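Local coordinates for ABC transporter, periplasmic substrate-binding protein (Vibrio cholerae O1 biovar eltor, PDB 1TWY), which probably binds phosphate in the periplasm and delivers it to an ABC transporter, at residues A[36-39]-A[40-43]; A[116-120]-A[121-125]; A[175-178]-A[179-183]; A[262-265]-A[266-270]. All coordinates share one frame; numbering follows the deposited sequence.

Contact 1. Residues A[36-39]-A[40-43]; sequences TSVA and RIMD. With PO4 (phosphate ion), chain I.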
ATOM      1  N   THR A  36       8.313   4.191  -2.265  1.00 18.95           N
ATOM      2  CA  THR A  36       8.133   4.101  -3.682  1.00 18.76           C
ATOM      3  C   THR A  36       6.640   3.977  -3.993  1.00 18.49           C
ATOM      4  O   THR A  36       6.301   4.362  -5.078  1.00 23.15           O
ATOM      5  CB  THR A  36       8.827   2.823  -4.253  1.00 22.88           C
ATOM      6  OG1 THR A  36       8.259   1.660  -3.643  1.00 23.93           O
ATOM      7  CG2 THR A  36      10.371   2.854  -4.009  1.00 29.12           C
ATOM      8  N   SER A  37       5.864   3.451  -3.101  1.00 21.45           N
ATOM      9  CA  SER A  37       4.364   3.453  -3.244  1.00 21.49           C
ATOM     10  C   SER A  37       3.854   4.923  -3.373  1.00 22.43           C
ATOM     11  O   SER A  37       3.140   5.293  -4.319  1.00 22.98           O
ATOM     12  CB  SER A  37       3.706   2.683  -2.118  1.00 18.63           C
ATOM     13  OG  SER A  37       4.366   1.353  -1.899  1.00 23.41           O
ATOM     14  N   VAL A  38       4.255   5.768  -2.448  1.00 19.43           N
ATOM     15  CA  VAL A  38       3.859   7.183  -2.441  1.00 19.57           C
ATOM     16  C   VAL A  38       4.488   7.898  -3.564  1.00 19.92           C
ATOM     17  O   VAL A  38       3.931   8.850  -4.140  1.00 19.03           O
ATOM     18  CB  VAL A  38       4.197   7.838  -1.150  1.00 16.53           C
ATOM     19  CG1 VAL A  38       3.593   9.276  -1.129  1.00 20.39           C
ATOM     20  CG2 VAL A  38       3.605   7.096  -0.066  1.00 18.23           C
ATOM     21  N   ALA A  39       5.665   7.518  -4.038  1.00 17.90           N
ATOM     22  CA  ALA A  39       6.365   8.278  -5.056  1.00 18.73           C
ATOM     23  C   ALA A  39       5.580   8.272  -6.414  1.00 19.06           C
ATOM     24  O   ALA A  39       5.731   9.167  -7.168  1.00 24.98           O
ATOM     25  CB  ALA A  39       7.745   7.720  -5.306  1.00 21.58           C
ATOM     26  N   ARG A  40       4.836   7.245  -6.683  1.00 25.51           N
ATOM     27  CA  ARG A  40       3.997   7.110  -7.933  1.00 24.47           C
ATOM     28  C   ARG A  40       3.069   8.365  -8.001  1.00 22.50           C
ATOM     29  O   ARG A  40       3.130   9.170  -8.919  1.00 31.25           O
ATOM     30  CB  ARG A  40       3.175   5.809  -7.855  1.00 28.12           C
ATOM     31  CG  ARG A  40       4.077   4.519  -7.840  1.00 39.53           C
ATOM     32  CD  ARG A  40       3.324   3.220  -8.218  1.00 42.41           C
ATOM     33  NE  ARG A  40       2.618   3.428  -9.481  1.00 52.26           N
ATOM     34  CZ  ARG A  40       1.320   3.228  -9.680  1.00 58.66           C
ATOM     35  NH1 ARG A  40       0.520   2.806  -8.695  1.00 60.89           N
ATOM     36  NH2 ARG A  40       0.815   3.458 -10.884  1.00 56.42           N
ATOM     37  N   ILE A  41       2.397   8.691  -6.920  1.00 21.33           N
ATOM     38  CA  ILE A  41       1.523   9.892  -6.953  1.00 22.96           C
ATOM     39  C   ILE A  41       2.302  11.158  -6.694  1.00 25.13           C
ATOM     40  O   ILE A  41       2.023  12.182  -7.272  1.00 20.35           O
ATOM     41  CB  ILE A  41       0.310   9.712  -6.033  1.00 23.93           C
ATOM     42  CG1 ILE A  41      -0.745  10.807  -6.207  1.00 23.65           C
ATOM     43  CG2 ILE A  41       0.696   9.648  -4.511  1.00 20.44           C
ATOM     44  CD1 ILE A  41      -1.355  10.916  -7.707  1.00 28.87           C
HETATM   45  N   MSE A  42       3.401  11.064  -5.912  1.00 21.71           N
HETATM   46  CA  MSE A  42       4.163  12.285  -5.648  1.00 18.13           C
HETATM   47  C   MSE A  42       4.823  12.851  -6.875  1.00 18.41           C
HETATM   48  O   MSE A  42       4.957  14.056  -7.025  1.00 23.16           O
HETATM   49  CB  MSE A  42       5.191  12.137  -4.482  1.00 16.88           C
HETATM   50  CG  MSE A  42       5.911  13.306  -4.033  1.00 16.41           C
HETATM   51 SE   MSE A  42       4.591  14.571  -3.218  1.00 27.36          SE
HETATM   52  CE  MSE A  42       3.847  13.473  -1.817  1.00 22.14           C
ATOM     53  N   ASP A  43       5.230  11.942  -7.771  1.00 22.71           N
ATOM     54  CA  ASP A  43       5.784  12.416  -9.021  1.00 23.71           C
ATOM     55  C   ASP A  43       4.811  13.356  -9.804  1.00 27.11           C
ATOM     56  O   ASP A  43       5.159  14.419 -10.296  1.00 26.35           O
ATOM     57  CB  ASP A  43       6.077  11.220  -9.910  1.00 25.19           C
ATOM     58  CG  ASP A  43       7.415  10.525  -9.606  1.00 27.55           C
ATOM     59  OD1 ASP A  43       8.290  11.083  -8.873  1.00 27.32           O
ATOM     60  OD2 ASP A  43       7.512   9.357  -9.923  1.00 29.63           O
TER
HETATM   61  P   PO4 I1500       7.603   1.360   0.097  1.00 21.01           P
HETATM   62  O1  PO4 I1500       6.250   2.002  -0.251  1.00 21.74           O
HETATM   63  O2  PO4 I1500       7.404  -0.259   0.045  1.00 24.36           O
HETATM   64  O3  PO4 I1500       8.738   1.757  -0.918  1.00 19.49           O
HETATM   65  O4  PO4 I1500       8.101   1.599   1.506  1.00 18.98           O

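Contact 2. Residues A[116-120]-A[121-125]; sequences TNLTR and EQLYG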
ATOM      1  N   THR A 116     -17.306 -15.718  -1.119  1.00 21.73           N
ATOM      2  CA  THR A 116     -17.607 -14.305  -1.167  1.00 22.31           C
ATOM      3  C   THR A 116     -16.886 -13.432  -0.133  1.00 19.56           C
ATOM      4  O   THR A 116     -17.091 -12.208  -0.121  1.00 20.86           O
ATOM      5  CB  THR A 116     -19.114 -14.052  -1.012  1.00 25.63           C
ATOM      6  OG1 THR A 116     -19.610 -14.584   0.236  1.00 26.75           O
ATOM      7  CG2 THR A 116     -19.918 -14.692  -2.171  1.00 31.57           C
ATOM      8  N   ASN A 117     -16.204 -14.067   0.854  1.00 18.23           N
ATOM      9  CA  ASN A 117     -15.688 -13.409   1.996  1.00 19.01           C
ATOM     10  C   ASN A 117     -14.594 -14.269   2.598  1.00 19.56           C
ATOM     11  O   ASN A 117     -14.660 -15.482   2.473  1.00 23.07           O
ATOM     12  CB  ASN A 117     -16.769 -13.257   3.050  1.00 21.76           C
ATOM     13  CG  ASN A 117     -16.237 -12.635   4.338  1.00 24.69           C
ATOM     14  OD1 ASN A 117     -15.618 -11.562   4.357  1.00 20.72           O
ATOM     15  ND2 ASN A 117     -16.462 -13.370   5.465  1.00 31.56           N
ATOM     16  N   LEU A 118     -13.553 -13.648   3.151  1.00 17.36           N
ATOM     17  CA  LEU A 118     -12.613 -14.370   4.011  1.00 19.24           C
ATOM     18  C   LEU A 118     -12.382 -13.573   5.207  1.00 21.58           C
ATOM     19  O   LEU A 118     -12.415 -12.326   5.127  1.00 24.01           O
ATOM     20  CB  LEU A 118     -11.250 -14.650   3.284  1.00 17.25           C
ATOM     21  CG  LEU A 118     -11.217 -15.688   2.141  1.00 22.74           C
ATOM     22  CD1 LEU A 118      -9.955 -15.738   1.426  1.00 22.55           C
ATOM     23  CD2 LEU A 118     -11.600 -17.120   2.649  1.00 21.14           C
ATOM     24  N   THR A 119     -12.244 -14.251   6.358  1.00 24.67           N
ATOM     25  CA  THR A 119     -11.802 -13.538   7.556  1.00 25.66           C
ATOM     26  C   THR A 119     -10.298 -13.423   7.574  1.00 23.14           C
ATOM     27  O   THR A 119      -9.589 -14.051   6.805  1.00 22.14           O
ATOM     28  CB  THR A 119     -12.212 -14.295   8.843  1.00 26.87           C
ATOM     29  OG1 THR A 119     -11.604 -15.604   8.864  1.00 25.19           O
ATOM     30  CG2 THR A 119     -13.733 -14.506   8.819  1.00 30.03           C
ATOM     31  N   ARG A 120      -9.816 -12.625   8.517  1.00 26.55           N
ATOM     32  CA  ARG A 120      -8.376 -12.529   8.768  1.00 25.04           C
ATOM     33  C   ARG A 120      -7.736 -13.878   9.035  1.00 19.44           C
ATOM     34  O   ARG A 120      -6.694 -14.211   8.440  1.00 20.16           O
ATOM     35  CB  ARG A 120      -8.216 -11.625  10.006  1.00 26.28           C
ATOM     36  CG  ARG A 120      -6.765 -11.413  10.361  1.00 28.16           C
ATOM     37  CD  ARG A 120      -6.634 -10.434  11.491  1.00 32.19           C
ATOM     38  NE  ARG A 120      -6.895  -9.134  10.905  1.00 24.51           N
ATOM     39  CZ  ARG A 120      -5.927  -8.446  10.291  1.00 27.77           C
ATOM     40  NH1 ARG A 120      -4.718  -8.969  10.179  1.00 27.85           N
ATOM     41  NH2 ARG A 120      -6.144  -7.255   9.737  1.00 28.97           N
ATOM     42  N   GLU A 121      -8.307 -14.694   9.938  1.00 23.78           N
ATOM     43  CA  GLU A 121      -7.695 -15.952  10.170  1.00 26.34           C
ATOM     44  C   GLU A 121      -7.709 -16.890   9.036  1.00 23.11           C
ATOM     45  O   GLU A 121      -6.750 -17.624   8.855  1.00 21.16           O
ATOM     46  CB  GLU A 121      -8.352 -16.751  11.360  1.00 27.77           C
ATOM     47  CG  GLU A 121      -7.895 -16.366  12.712  1.00 30.96           C
ATOM     48  CD  GLU A 121      -6.431 -16.674  12.931  1.00 37.49           C
ATOM     49  OE1 GLU A 121      -5.992 -17.853  13.152  1.00 48.82           O
ATOM     50  OE2 GLU A 121      -5.711 -15.712  12.820  1.00 27.83           O
ATOM     51  N   GLN A 122      -8.773 -16.900   8.232  1.00 22.47           N
ATOM     52  CA  GLN A 122      -8.769 -17.705   7.025  1.00 20.70           C
ATOM     53  C   GLN A 122      -7.705 -17.294   6.062  1.00 18.39           C
ATOM     54  O   GLN A 122      -6.961 -18.081   5.572  1.00 18.48           O
ATOM     55  CB  GLN A 122     -10.126 -17.622   6.384  1.00 20.31           C
ATOM     56  CG  GLN A 122     -11.252 -18.304   7.248  1.00 22.20           C
ATOM     57  CD  GLN A 122     -12.671 -18.149   6.680  1.00 23.25           C
ATOM     58  OE1 GLN A 122     -12.969 -17.098   6.094  1.00 21.79           O
ATOM     59  NE2 GLN A 122     -13.423 -19.230   6.644  1.00 25.04           N
ATOM     60  N   LEU A 123      -7.660 -16.012   5.742  1.00 18.72           N
ATOM     61  CA  LEU A 123      -6.607 -15.573   4.809  1.00 16.95           C
ATOM     62  C   LEU A 123      -5.259 -15.767   5.324  1.00 16.74           C
ATOM     63  O   LEU A 123      -4.371 -16.146   4.588  1.00 18.53           O
ATOM     64  CB  LEU A 123      -6.880 -14.095   4.440  1.00 21.20           C
ATOM     65  CG  LEU A 123      -6.087 -13.547   3.228  1.00 21.49           C
ATOM     66  CD1 LEU A 123      -6.390 -14.279   1.977  1.00 21.47           C
ATOM     67  CD2 LEU A 123      -6.472 -12.083   3.106  1.00 26.61           C
ATOM     68  N   TYR A 124      -5.017 -15.527   6.596  1.00 18.63           N
ATOM     69  CA  TYR A 124      -3.714 -15.817   7.164  1.00 17.98           C
ATOM     70  C   TYR A 124      -3.352 -17.278   7.017  1.00 16.96           C
ATOM     71  O   TYR A 124      -2.250 -17.663   6.579  1.00 15.36           O
ATOM     72  CB  TYR A 124      -3.710 -15.389   8.653  1.00 17.51           C
ATOM     73  CG  TYR A 124      -2.438 -15.777   9.390  1.00 17.64           C
ATOM     74  CD1 TYR A 124      -1.317 -14.931   9.400  1.00 18.56           C
ATOM     75  CD2 TYR A 124      -2.309 -17.005  10.077  1.00 19.35           C
ATOM     76  CE1 TYR A 124      -0.165 -15.213  10.072  1.00 19.20           C
ATOM     77  CE2 TYR A 124      -1.187 -17.292  10.709  1.00 18.39           C
ATOM     78  CZ  TYR A 124      -0.044 -16.414  10.703  1.00 21.92           C
ATOM     79  OH  TYR A 124       1.128 -16.756  11.398  1.00 22.55           O
ATOM     80  N   GLY A 125      -4.273 -18.131   7.451  1.00 17.11           N
ATOM     81  CA  GLY A 125      -4.063 -19.541   7.229  1.00 14.92           C
ATOM     82  C   GLY A 125      -3.814 -20.085   5.869  1.00 16.44           C
ATOM     83  O   GLY A 125      -2.921 -20.956   5.627  1.00 16.27           O
TER

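Contact 3. Residues A[175-178]-A[179-183]; sequences SDVA and PTALV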
ATOM      1  N   SER A 175       9.564 -12.550   5.099  1.00 21.04           N
ATOM      2  CA  SER A 175       8.262 -13.057   4.713  1.00 20.53           C
ATOM      3  C   SER A 175       8.006 -14.451   5.312  1.00 22.19           C
ATOM      4  O   SER A 175       8.851 -15.343   5.226  1.00 20.84           O
ATOM      5  CB  SER A 175       8.129 -13.152   3.176  1.00 25.21           C
ATOM      6  OG  SER A 175       6.919 -13.726   2.808  1.00 20.47           O
ATOM      7  N   ASP A 176       6.771 -14.638   5.798  1.00 17.07           N
ATOM      8  CA  ASP A 176       6.385 -15.912   6.444  1.00 18.13           C
ATOM      9  C   ASP A 176       5.305 -16.616   5.605  1.00 18.54           C
ATOM     10  O   ASP A 176       4.660 -17.599   6.032  1.00 20.66           O
ATOM     11  CB  ASP A 176       5.837 -15.623   7.810  1.00 20.09           C
ATOM     12  CG  ASP A 176       5.869 -16.846   8.759  1.00 20.85           C
ATOM     13  OD1 ASP A 176       6.670 -17.763   8.589  1.00 25.92           O
ATOM     14  OD2 ASP A 176       5.067 -16.842   9.669  1.00 23.10           O
ATOM     15  N   VAL A 177       5.137 -16.192   4.370  1.00 19.32           N
ATOM     16  CA  VAL A 177       4.252 -16.835   3.415  1.00 20.29           C
ATOM     17  C   VAL A 177       4.916 -18.113   2.975  1.00 17.27           C
ATOM     18  O   VAL A 177       6.118 -18.187   2.704  1.00 22.59           O
ATOM     19  CB  VAL A 177       3.988 -15.912   2.154  1.00 17.73           C
ATOM     20  CG1 VAL A 177       3.213 -16.517   1.105  1.00 16.55           C
ATOM     21  CG2 VAL A 177       3.210 -14.721   2.614  1.00 25.74           C
ATOM     22  N   ALA A 178       4.100 -19.098   2.909  1.00 21.69           N
ATOM     23  CA  ALA A 178       4.600 -20.416   2.501  1.00 25.45           C
ATOM     24  C   ALA A 178       5.306 -20.367   1.165  1.00 29.38           C
ATOM     25  O   ALA A 178       4.806 -19.829   0.245  1.00 21.94           O
ATOM     26  CB  ALA A 178       3.474 -21.339   2.448  1.00 28.40           C
ATOM     27  N   PRO A 179       6.477 -20.920   1.019  1.00 27.32           N
ATOM     28  CA  PRO A 179       7.220 -20.687  -0.211  1.00 28.90           C
ATOM     29  C   PRO A 179       6.663 -21.519  -1.391  1.00 25.63           C
ATOM     30  O   PRO A 179       7.163 -21.376  -2.479  1.00 27.65           O
ATOM     31  CB  PRO A 179       8.664 -21.115   0.153  1.00 37.69           C
ATOM     32  CG  PRO A 179       8.471 -22.139   1.150  1.00 32.72           C
ATOM     33  CD  PRO A 179       7.259 -21.702   1.993  1.00 36.62           C
ATOM     34  N   THR A 180       5.622 -22.304  -1.185  1.00 24.62           N
ATOM     35  CA  THR A 180       4.822 -22.843  -2.285  1.00 24.29           C
ATOM     36  C   THR A 180       3.924 -21.789  -3.008  1.00 21.29           C
ATOM     37  O   THR A 180       3.348 -22.076  -4.077  1.00 23.79           O
ATOM     38  CB  THR A 180       3.913 -23.983  -1.836  1.00 28.60           C
ATOM     39  OG1 THR A 180       3.146 -23.657  -0.667  1.00 24.55           O
ATOM     40  CG2 THR A 180       4.728 -25.319  -1.576  1.00 31.20           C
ATOM     41  N   ALA A 181       3.845 -20.588  -2.451  1.00 17.36           N
ATOM     42  CA  ALA A 181       3.109 -19.518  -3.161  1.00 17.37           C
ATOM     43  C   ALA A 181       3.748 -19.229  -4.513  1.00 16.47           C
ATOM     44  O   ALA A 181       4.953 -19.311  -4.688  1.00 22.78           O
ATOM     45  CB  ALA A 181       3.204 -18.335  -2.351  1.00 19.46           C
ATOM     46  N   LEU A 182       2.927 -18.854  -5.488  1.00 15.57           N
ATOM     47  CA  LEU A 182       3.441 -18.529  -6.833  1.00 16.14           C
ATOM     48  C   LEU A 182       3.597 -17.037  -6.918  1.00 19.14           C
ATOM     49  O   LEU A 182       2.810 -16.261  -6.419  1.00 18.74           O
ATOM     50  CB  LEU A 182       2.382 -18.903  -7.807  1.00 19.42           C
ATOM     51  CG  LEU A 182       2.282 -20.410  -8.007  1.00 30.29           C
ATOM     52  CD1 LEU A 182       0.936 -20.578  -8.515  1.00 35.24           C
ATOM     53  CD2 LEU A 182       3.418 -20.765  -9.016  1.00 31.94           C
ATOM     54  N   VAL A 183       4.661 -16.635  -7.546  1.00 16.29           N
ATOM     55  CA  VAL A 183       4.954 -15.209  -7.679  1.00 14.40           C
ATOM     56  C   VAL A 183       4.622 -14.746  -9.087  1.00 14.33           C
ATOM     57  O   VAL A 183       5.023 -15.349 -10.084  1.00 16.47           O
ATOM     58  CB  VAL A 183       6.484 -14.958  -7.478  1.00 16.83           C
ATOM     59  CG1 VAL A 183       6.873 -13.549  -7.821  1.00 15.08           C
ATOM     60  CG2 VAL A 183       6.870 -15.170  -5.975  1.00 18.27           C
TER

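Contact 4. Residues A[262-265]-A[266-270]; sequences ESAK and KLIVE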
ATOM      1  N   GLU A 262      -6.964  21.526  -2.369  1.00 17.99           N
ATOM      2  CA  GLU A 262      -7.890  20.822  -3.185  1.00 20.97           C
ATOM      3  C   GLU A 262      -7.322  20.361  -4.488  1.00 18.71           C
ATOM      4  O   GLU A 262      -7.729  19.326  -4.974  1.00 18.24           O
ATOM      5  CB  GLU A 262      -9.071  21.714  -3.587  1.00 24.87           C
ATOM      6  CG  GLU A 262     -10.071  21.973  -2.486  1.00 25.82           C
ATOM      7  CD  GLU A 262      -9.808  23.260  -1.770  1.00 30.55           C
ATOM      8  OE1 GLU A 262      -8.667  23.745  -1.844  1.00 32.14           O
ATOM      9  OE2 GLU A 262     -10.794  23.788  -1.199  1.00 30.00           O
ATOM     10  N   SER A 263      -6.438  21.173  -5.108  1.00 18.17           N
ATOM     11  CA  SER A 263      -5.839  20.861  -6.392  1.00 21.43           C
ATOM     12  C   SER A 263      -5.014  19.548  -6.329  1.00 16.92           C
ATOM     13  O   SER A 263      -5.164  18.681  -7.166  1.00 19.44           O
ATOM     14  CB  SER A 263      -4.886  21.933  -6.906  1.00 27.97           C
ATOM     15  OG  SER A 263      -5.659  23.119  -7.155  1.00 35.97           O
ATOM     16  N   ALA A 264      -4.360  19.412  -5.202  1.00 19.41           N
ATOM     17  CA  ALA A 264      -3.619  18.179  -4.941  1.00 19.57           C
ATOM     18  C   ALA A 264      -4.559  16.992  -4.644  1.00 21.36           C
ATOM     19  O   ALA A 264      -4.449  15.890  -5.185  1.00 17.93           O
ATOM     20  CB  ALA A 264      -2.703  18.319  -3.736  1.00 19.95           C
ATOM     21  N   LYS A 265      -5.530  17.207  -3.787  1.00 17.37           N
ATOM     22  CA  LYS A 265      -6.518  16.139  -3.456  1.00 15.39           C
ATOM     23  C   LYS A 265      -7.321  15.561  -4.671  1.00 15.57           C
ATOM     24  O   LYS A 265      -7.534  14.372  -4.814  1.00 19.71           O
ATOM     25  CB  LYS A 265      -7.433  16.550  -2.328  1.00 18.76           C
ATOM     26  CG  LYS A 265      -6.690  16.848  -1.061  1.00 20.66           C
ATOM     27  CD  LYS A 265      -7.592  17.353  -0.058  1.00 18.48           C
ATOM     28  CE  LYS A 265      -6.898  17.424   1.332  1.00 23.72           C
ATOM     29  NZ  LYS A 265      -7.854  17.999   2.292  1.00 35.99           N
ATOM     30  N   LYS A 266      -7.669  16.502  -5.592  1.00 17.41           N
ATOM     31  CA  LYS A 266      -8.403  16.187  -6.809  1.00 15.98           C
ATOM     32  C   LYS A 266      -7.496  15.122  -7.575  1.00 14.45           C
ATOM     33  O   LYS A 266      -8.032  14.104  -8.079  1.00 18.35           O
ATOM     34  CB  LYS A 266      -8.727  17.512  -7.554  1.00 17.98           C
ATOM     35  CG  LYS A 266      -9.336  17.331  -8.921  1.00 22.42           C
ATOM     36  CD  LYS A 266      -8.285  17.024 -10.022  1.00 29.38           C
ATOM     37  CE  LYS A 266      -8.932  17.028 -11.447  1.00 34.99           C
ATOM     38  NZ  LYS A 266      -8.001  16.613 -12.561  1.00 36.09           N
ATOM     39  N   LEU A 267      -6.209  15.490  -7.632  1.00 17.30           N
ATOM     40  CA  LEU A 267      -5.260  14.611  -8.364  1.00 20.89           C
ATOM     41  C   LEU A 267      -5.120  13.297  -7.655  1.00 20.07           C
ATOM     42  O   LEU A 267      -5.214  12.186  -8.276  1.00 19.22           O
ATOM     43  CB  LEU A 267      -3.919  15.238  -8.496  1.00 20.54           C
ATOM     44  CG  LEU A 267      -3.849  16.310  -9.569  1.00 22.25           C
ATOM     45  CD1 LEU A 267      -2.618  17.115  -9.433  1.00 23.82           C
ATOM     46  CD2 LEU A 267      -3.797  15.725 -10.970  1.00 32.95           C
ATOM     47  N   ILE A 268      -4.987  13.347  -6.352  1.00 18.10           N
ATOM     48  CA  ILE A 268      -4.881  12.100  -5.526  1.00 18.93           C
ATOM     49  C   ILE A 268      -6.060  11.146  -5.754  1.00 19.70           C
ATOM     50  O   ILE A 268      -5.850   9.958  -6.024  1.00 18.62           O
ATOM     51  CB  ILE A 268      -4.623  12.429  -4.065  1.00 18.87           C
ATOM     52  CG1 ILE A 268      -3.324  13.196  -3.934  1.00 21.30           C
ATOM     53  CG2 ILE A 268      -4.639  11.158  -3.173  1.00 20.60           C
ATOM     54  CD1 ILE A 268      -3.160  14.007  -2.701  1.00 20.80           C
ATOM     55  N   VAL A 269      -7.304  11.662  -5.659  1.00 17.43           N
ATOM     56  CA  VAL A 269      -8.534  10.946  -5.850  1.00 17.68           C
ATOM     57  C   VAL A 269      -8.643  10.359  -7.268  1.00 18.51           C
ATOM     58  O   VAL A 269      -9.097   9.221  -7.476  1.00 22.10           O
ATOM     59  CB  VAL A 269      -9.711  11.839  -5.419  1.00 19.38           C
ATOM     60  CG1 VAL A 269     -11.027  11.257  -5.843  1.00 24.39           C
ATOM     61  CG2 VAL A 269      -9.613  11.963  -3.952  1.00 21.06           C
ATOM     62  N   GLU A 270      -8.297  11.170  -8.236  1.00 18.98           N
ATOM     63  CA  GLU A 270      -8.447  10.744  -9.578  1.00 18.55           C
ATOM     64  C   GLU A 270      -7.569   9.590  -9.918  1.00 19.86           C
ATOM     65  O   GLU A 270      -7.948   8.781 -10.776  1.00 22.35           O
ATOM     66  CB  GLU A 270      -8.335  11.869 -10.613  1.00 22.87           C
ATOM     67  CG  GLU A 270      -7.025  12.386 -11.054  1.00 37.34           C
ATOM     68  CD  GLU A 270      -7.230  13.365 -12.223  1.00 22.07           C
ATOM     69  OE1 GLU A 270      -7.902  12.956 -13.248  1.00 31.19           O
ATOM     70  OE2 GLU A 270      -6.586  14.489 -12.138  1.00 29.34           O
TER

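Contact 1. Residues A[36-39]-A[40-43]
V38 and the selenomethionine M42 meet one turn apart along the helix, joined first through the backbone. M42 N gives a hydrogen bond to V38 O at 2.9 Å, and I41 N adds a weak one to the same oxygen. D43 N repeats the pattern on A39 O, also at 2.9 Å.

Apolar contact is light. M42 CG lies opposite the backbone N (chi1 -174°), and two further bends in the chain carry CE back alongside V38 CG1, 4.3 Å away.

T36 and S37 each take one phosphate oxygen with an amide and a hydroxyl. T36 N and T36 OG1 donate to O3 of the phosphate, OG1 at 2.8 Å, while S37 N and S37 OG take O1, OG at 2.6 Å. Amides at a helix N terminus suit an anion, consistent with a phosphate receptor, though the ion probably comes from the crystallisation liquor. The hydroxyls of S35, S65 and S83 also bond the ion, and R237 bonds S37 OG.

Helix 36-52 belongs to a beta-alpha-beta unit with strands 29-34 and 57-62. A39 and M42 lie on V60 of strand 57-62; beyond the unit they touch M81 of strand 79-82, and V38 touches F239 of strand 236-243.

Contact 2. Residues A[116-120]-A[121-125]
T119 and Q122 form a capping box where the chain passes from strand 117-118 into helix 120-128. Going one way, Q122 N donates to T119 OG1 over 3.2 Å; coming back, Q122 OE1 accepts from T119 N at 2.9 Å, the donor tilted 23° from the plane of the amide carbonyl. Q122 reaches this amide because its chain runs straight on beyond CG (chi2 176°), passing obliquely by the T119 side chain with CG 3.2 Å from OG1. The first helical bonds follow at once: L123 N to T119 O, 2.9 Å and almost straight, and Y124 N to R120 O.

The packed side lies next to the box. L118 CD1 meets L123 CD1 at 3.9 Å, the two leucine chains crossing at about a right angle, while L118 CD2 lies 3.7 Å from Q122 OE1. I216 touches L118, while F218, F159 and M163 touch L123. R120 also lies on F218, anchored by Q234 and the carbonyl of L162.

The exposed E121 is looser. It touches 116-120 with little more than CB, and its OE2 lies 7.0 Å from R120 NE, too far for an ion pair.

The box thus satisfies two amides, one before the helix and one in its first turn, by side-chain oxygens. A third amide, R120 N, is taken by the carboxylate of E219, whose negative charge probably suits the N-terminal end of the helix.

Contact 3. Residues A[175-178]-A[179-183]
With V177 CG1 set opposite the backbone N (chi1 175°), this methyl meets CB of A181, the last residue of the turn, at 3.9 Å. The backbone brings A181 there: P179 (phi -76°) and T180 (phi -72°) take the two central places of a type I beta turn that runs from A178 to A181. Its closing bond goes from A181 N to A178 O over 3.0 Å and is nearly straight at the hydrogen, yet the donor stands well above the carbonyl plane.

The same oxygen has other close company. A181 CB lies 3.4 Å from A178 O, and T180 N comes within 3.0 Å of it at an angle too poor for a bond. The proline ring follows A178 directly, its CD 3.8 Å from A178 CB. T180 OG1, placed between its own backbone N and carbonyl carbon, stands 3.9 Å from A178 CB. P179 and T180 are exposed at the surface, whereas V177, just before the turn, is buried. S175 OG accepts a weak bond from V177 N, 3.4 Å long, and is itself held by E160 and R156.

The turn links strand 172-175 of the two-stranded hairpin to strand 182-184 of the large mixed sheet. A178 bonds through its backbone to Y127, D176 bridges to K128, and A181 rests on V146 and T148 of strand 145-149, the parallel neighbour of strand 182-184.

Contact 4. Residues A[262-265]-A[266-270]
I268 lies back along the helix over the carbonyl of A264: its CG1, opposite the carbonyl carbon of I268 (chi1 -60°), sits 3.2 Å from A264 O, and CD1 continues toward A264 CB at 4.5 Å. The same oxygen takes the hydrogen bond from I268 N at 2.8 Å, so that amide and side chain of one residue both cover it.

L267 is turned to another side of the helix and holds CG 3.6 Å from S263 O, whose bond from L267 N is long and weak. V269 in turn brings CG2 to 3.3 Å from K265 O, which its own N-H meets nearly straight. Thus each of these side chains flanks the carbonyl one turn back rather than interlocking with a side chain there.

The lysines diverge. K265 is extended beyond CG, and its side chain touches M275. K266, with CG opposite its backbone N (chi1 173°), bends at chi2 and heads up the helix to E270, one turn on. Its NZ forms a salt bridge with E270 OE2 at 2.6 Å, approaching from above the carboxylate plane. Both partners are exposed, so the charges pair on the solvent side.

The opposite character belongs to A264, L267 and I268, which are buried. All three pack on L45 of helix 36-52; I268 also reaches L100 and A101 of strand 96-109, while M275 in the C-terminal tail touches I268 and V269 as well.

From the N terminus the four contacts follow in series; none nests in or crosses another, and each joins neighbouring residues, closing just a helical turn, a cap or a beta turn. Contact 1 opens helix 36-52 at the phosphate. Contact 2 turns strand 117-118 into helix 120-128, and contact 3 leads from the small hairpin into strand 182-184; these two reach the same sheet, with nearest atoms about 4 Å apart. Contact 4, in helix 262-270 near the C terminus, returns to contact 1, where I41 packs on L267 and I268. Contacts 1 and 4 lie on one side of the chain's centre, opposite contacts 2 and 3.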